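Beta-1,3-xylanase (PDB 2COV) probably helps its enzyme hold on to beta-1,3-xylan, this fragment being the family 31 carbohydrate-binding module rather than the catalytic part. Local coordinates at residues N16-S19 with D20-E24; N60-L63 with G64-Y67. All coordinates share one frame; numbering follows the deposited sequence.

Interaction 1. Residues N16-S19 with D20-E24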
loop_
_atom_site.group_PDB
_atom_site.type_symbol
_atom_site.label_atom_id
_atom_site.label_comp_id
_atom_site.label_asym_id
_atom_site.label_seq_id
_atom_site.Cartn_x
_atom_site.Cartn_y
_atom_site.Cartn_z
ATOM N N ASN A 16 20.062 -4.945 -16.396
ATOM C CA ASN A 16 20.828 -5.108 -17.586
ATOM C C ASN A 16 20.108 -4.571 -18.796
ATOM O O ASN A 16 18.895 -4.758 -18.970
ATOM C CB ASN A 16 21.053 -6.604 -17.890
ATOM C CG ASN A 16 21.853 -7.315 -16.829
ATOM O OD1 ASN A 16 22.943 -6.863 -16.457
ATOM N ND2 ASN A 16 21.345 -8.459 -16.365
ATOM N N TYR A 17 20.852 -3.904 -19.672
ATOM C CA TYR A 17 20.396 -3.689 -21.022
ATOM C C TYR A 17 20.319 -5.048 -21.782
ATOM O O TYR A 17 21.261 -5.798 -21.748
ATOM C CB TYR A 17 21.362 -2.717 -21.707
ATOM C CG TYR A 17 21.229 -2.590 -23.203
ATOM C CD1 TYR A 17 21.934 -3.428 -24.078
ATOM C CD2 TYR A 17 20.444 -1.606 -23.763
ATOM C CE1 TYR A 17 21.830 -3.266 -25.460
ATOM C CE2 TYR A 17 20.364 -1.444 -25.151
ATOM C CZ TYR A 17 21.030 -2.266 -25.946
ATOM O OH TYR A 17 20.984 -2.111 -27.358
ATOM N N VAL A 18 19.200 -5.275 -22.418
ATOM C CA VAL A 18 19.003 -6.488 -23.263
ATOM C C VAL A 18 19.047 -6.055 -24.716
ATOM O O VAL A 18 19.802 -6.632 -25.511
ATOM C CB VAL A 18 17.707 -7.221 -22.912
ATOM C CG1 VAL A 18 17.489 -8.421 -23.818
ATOM C CG2 VAL A 18 17.707 -7.683 -21.448
ATOM N N SER A 19 18.219 -5.062 -25.044
ATOM C CA SER A 19 18.272 -4.448 -26.381
ATOM C C SER A 19 17.730 -3.062 -26.220
ATOM O O SER A 19 17.313 -2.683 -25.137
ATOM C CB SER A 19 17.445 -5.248 -27.356
ATOM O OG SER A 19 16.065 -5.127 -27.079
ATOM N N ASP A 20 17.676 -2.301 -27.299
ATOM C CA ASP A 20 17.229 -0.942 -27.195
ATOM C C ASP A 20 15.783 -0.849 -26.700
ATOM O O ASP A 20 15.443 0.218 -26.172
ATOM C CB ASP A 20 17.277 -0.267 -28.569
ATOM C CG ASP A 20 18.646 0.188 -28.966
ATOM O OD1 ASP A 20 19.669 -0.066 -28.243
ATOM O OD2 ASP A 20 18.672 0.854 -30.055
ATOM N N GLN A 21 14.962 -1.889 -26.762
ATOM C CA GLN A 21 13.623 -1.716 -26.200
ATOM C C GLN A 21 13.337 -2.709 -25.069
ATOM O O GLN A 21 12.207 -2.894 -24.750
ATOM C CB GLN A 21 12.535 -1.789 -27.227
ATOM C CG GLN A 21 12.518 -3.199 -27.834
ATOM C CD GLN A 21 13.288 -3.200 -29.102
ATOM O OE1 GLN A 21 14.341 -3.869 -29.199
ATOM N NE2 GLN A 21 12.821 -2.375 -30.083
ATOM N N GLU A 22 14.359 -3.326 -24.490
ATOM C CA GLU A 22 14.148 -4.295 -23.402
ATOM C C GLU A 22 15.208 -4.129 -22.295
ATOM O O GLU A 22 16.415 -4.078 -22.539
ATOM C CB GLU A 22 14.192 -5.750 -23.911
ATOM C CG GLU A 22 12.851 -6.237 -24.591
ATOM C CD GLU A 22 12.755 -7.742 -24.722
ATOM O OE1 GLU A 22 11.569 -8.168 -24.921
ATOM O OE2 GLU A 22 13.838 -8.431 -24.632
ATOM N N ILE A 23 14.709 -4.110 -21.066
ATOM C CA ILE A 23 15.503 -4.023 -19.836
ATOM C C ILE A 23 15.240 -5.288 -19.026
ATOM O O ILE A 23 14.115 -5.723 -18.972
ATOM C CB ILE A 23 15.119 -2.754 -19.026
ATOM C CG1 ILE A 23 16.069 -2.547 -17.845
ATOM C CG2 ILE A 23 13.676 -2.800 -18.566
ATOM C CD1 ILE A 23 15.756 -1.287 -17.084
ATOM N N GLU A 24 16.297 -5.874 -18.445
ATOM C CA GLU A 24 16.115 -6.968 -17.491
ATOM C C GLU A 24 16.368 -6.347 -16.122
ATOM O O GLU A 24 17.436 -5.837 -15.854
ATOM C CB GLU A 24 17.126 -8.071 -17.774
ATOM C CG GLU A 24 17.023 -9.211 -16.727
ATOM C CD GLU A 24 17.977 -10.336 -16.953
ATOM O OE1 GLU A 24 19.176 -10.093 -16.905
ATOM O OE2 GLU A 24 17.546 -11.457 -17.096
HETATM O O HOH W 1 15.186 -7.896 -26.801
#

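Interaction 2. Residues N60-L63 with G64-Y67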
loop_
_atom_site.group_PDB
_atom_site.type_symbol
_atom_site.label_atom_id
_atom_site.label_comp_id
_atom_site.label_asym_id
_atom_site.label_seq_id
_atom_site.Cartn_x
_atom_site.Cartn_y
_atom_site.Cartn_z
ATOM N N ASN A 60 9.553 -4.190 -21.518
ATOM C CA ASN A 60 9.735 -3.137 -22.514
ATOM C C ASN A 60 10.279 -1.892 -21.825
ATOM O O ASN A 60 9.824 -1.568 -20.717
ATOM C CB ASN A 60 8.407 -2.780 -23.172
ATOM C CG ASN A 60 7.759 -3.939 -23.886
ATOM O OD1 ASN A 60 8.400 -4.714 -24.608
ATOM N ND2 ASN A 60 6.462 -4.045 -23.684
ATOM N N ALA A 61 11.163 -1.170 -22.458
ATOM C CA ALA A 61 11.678 0.094 -21.925
ATOM C C ALA A 61 12.219 0.951 -23.046
ATOM O O ALA A 61 12.406 0.498 -24.180
ATOM C CB ALA A 61 12.761 -0.150 -20.882
ATOM N N VAL A 62 12.553 2.189 -22.715
ATOM C CA VAL A 62 13.086 3.157 -23.694
ATOM C C VAL A 62 14.366 3.730 -23.117
ATOM O O VAL A 62 14.368 4.242 -22.011
ATOM C CB VAL A 62 12.083 4.267 -23.951
ATOM C CG1 VAL A 62 12.685 5.363 -24.845
ATOM C CG2 VAL A 62 10.858 3.693 -24.554
ATOM N N LEU A 63 15.459 3.619 -23.836
ATOM C CA LEU A 63 16.727 4.172 -23.400
ATOM C C LEU A 63 16.605 5.649 -23.040
ATOM O O LEU A 63 16.023 6.422 -23.809
ATOM C CB LEU A 63 17.817 3.987 -24.452
ATOM C CG LEU A 63 18.397 2.602 -24.568
ATOM C CD1 LEU A 63 19.141 2.523 -25.914
ATOM C CD2 LEU A 63 19.279 2.313 -23.368
ATOM N N GLY A 64 17.178 6.030 -21.874
ATOM C CA GLY A 64 17.171 7.397 -21.395
ATOM C C GLY A 64 15.990 7.773 -20.580
ATOM O O GLY A 64 15.997 8.876 -20.023
ATOM N N GLN A 65 14.985 6.907 -20.473
ATOM C CA GLN A 65 13.858 7.154 -19.609
ATOM C C GLN A 65 14.137 6.626 -18.195
ATOM O O GLN A 65 15.024 5.810 -17.995
ATOM C CB GLN A 65 12.575 6.541 -20.179
ATOM C CG GLN A 65 12.158 7.248 -21.455
ATOM C CD GLN A 65 11.733 8.666 -21.265
ATOM O OE1 GLN A 65 12.320 9.617 -21.874
ATOM N NE2 GLN A 65 10.676 8.848 -20.524
ATOM N N ASP A 66 13.477 7.269 -17.241
ATOM C CA ASP A 66 13.636 6.952 -15.825
ATOM C C ASP A 66 12.531 6.004 -15.412
ATOM O O ASP A 66 11.384 6.181 -15.802
ATOM C CB ASP A 66 13.502 8.194 -14.956
ATOM C CG ASP A 66 14.493 9.231 -15.295
ATOM O OD1 ASP A 66 14.145 10.457 -15.109
ATOM O OD2 ASP A 66 15.604 8.846 -15.717
ATOM N N TYR A 67 12.853 5.011 -14.582
ATOM C CA TYR A 67 11.937 3.982 -14.157
ATOM C C TYR A 67 12.107 3.715 -12.666
ATOM O O TYR A 67 13.218 3.765 -12.140
ATOM C CB TYR A 67 12.266 2.665 -14.906
ATOM C CG TYR A 67 11.969 2.749 -16.389
ATOM C CD1 TYR A 67 12.981 3.048 -17.301
ATOM C CD2 TYR A 67 10.681 2.595 -16.861
ATOM C CE1 TYR A 67 12.719 3.183 -18.649
ATOM C CE2 TYR A 67 10.403 2.715 -18.242
ATOM C CZ TYR A 67 11.441 3.048 -19.109
ATOM O OH TYR A 67 11.204 3.196 -20.431
HETATM O O HOH W 2 14.621 8.801 -23.654
#

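Interaction 1. Residues N16-S19 with D20-E24
Val18 N and Ser19 N both donate to Glu22 O, at 3.0 Å and 3.2 Å, so two residues of 16-19 face one of 20-24. Beyond this irregularity in the main-chain bonding, Asn16 and Glu24 form a regular hydrogen-bonded antiparallel pair. Towards the turn, Glu22 N donates to Ser19 O from well above the carbonyl plane.

Two direct side-chain bonds flank the backbone pairing. Tyr17, its CG anti to the backbone N (chi1 168°), extends along the hairpin, and its OH donates to Asp20 OD1 at 2.6 Å. The hydroxyl comes in on the anti side, 35° out of the plane of a carboxylate that is itself turned 64° from the ring. At the other end Asn16 ND2 meets Glu24 OE1 at 2.8 Å, within the amide plane, and also bonds Asn96 O. A water provides a third link, joining Ser19 OG to Glu22 OE2 beside the irregular pairing.

Apolar contact is slight: Val18 CG2 rests 3.7 Å from Glu24 CB. This is a two-stranded antiparallel hairpin with a type I turn from Ser19 to Glu22 and a classic beta bulge at Val18 and Ser19.

Interaction 2. Residues N60-L63 with G64-Y67
Tyr67 reaches back across the turn to Val62, and its hydroxyl is where the contact is closest. Val62 N donates to Tyr67 OH at 2.8 Å with an angle at the hydrogen of 146°, a bent bond that nonetheless gives a loop amide a partner on a side chain five residues further on. The same end of the ring packs against Ala61, whose CB lies 3.9 Å from Tyr67 CZ. The ring edge is turned to Val62 O, which stands in the ring plane, with CE1 its nearest carbon at 3.9 Å. With CG beside its own backbone N (chi1 -68°), Tyr67 swings its ring towards the preceding loop, where it crosses the Val62 side chain at about a right angle. With an alanine here, Val62 N would probably lose this acceptor and a gap would open beside the Ala61 methyl.

The turn itself is closed by Gln65 N, which donates to Val62 O at 3.1 Å with an angle of 161° at the hydrogen. It is a type II beta turn in which Gly64 has a positive phi; a CB there would run into Leu63 O. Val62 and Gln65 lie alongside each other, pointing the same way, with Val62 CB 3.9 Å from Gln65 CG. Gly64 and Gln65 also make backbone hydrogen bonds with Phe90. At the solvent side the link is indirect: one water donates both to Leu63 O and to Gln65 OE1, at 2.8 Å and 3.0 Å.

The chemistry thus differs across the loop between strands 54-60 and 66-75: on the inner side a buried methyl lies against the ring and a backbone amide is satisfied by a hydroxyl, whereas on the outer side water mediates the polar link between backbone and side chain.

How the interactions relate
Two turns of one antiparallel sheet pack against each other here, one a hairpin and the other a connection between non-adjacent strands: interaction 1 joins neighbouring strands 13-19 and 22-28, while interaction 2 carries the chain from strand 54-60 to strand 66-75. Their centres are 9 Å apart and they touch directly. Gln21 O and Ala61 N, 3.1 Å apart, probably share a hydrogen bond, continuing the pairing of strands 22-28 and 54-60. Beside it Ile23 CG2 packs on Ala61 CB at 3.6 Å, and Leu63 CD1 lies 3.5 Å from Asp20 OD1. Phe90 touches Tyr17, Ile23, Ala61 and Leu63, giving both interactions a common neighbour. No bound sugar marks the xylan site, so neither turn is assigned to it.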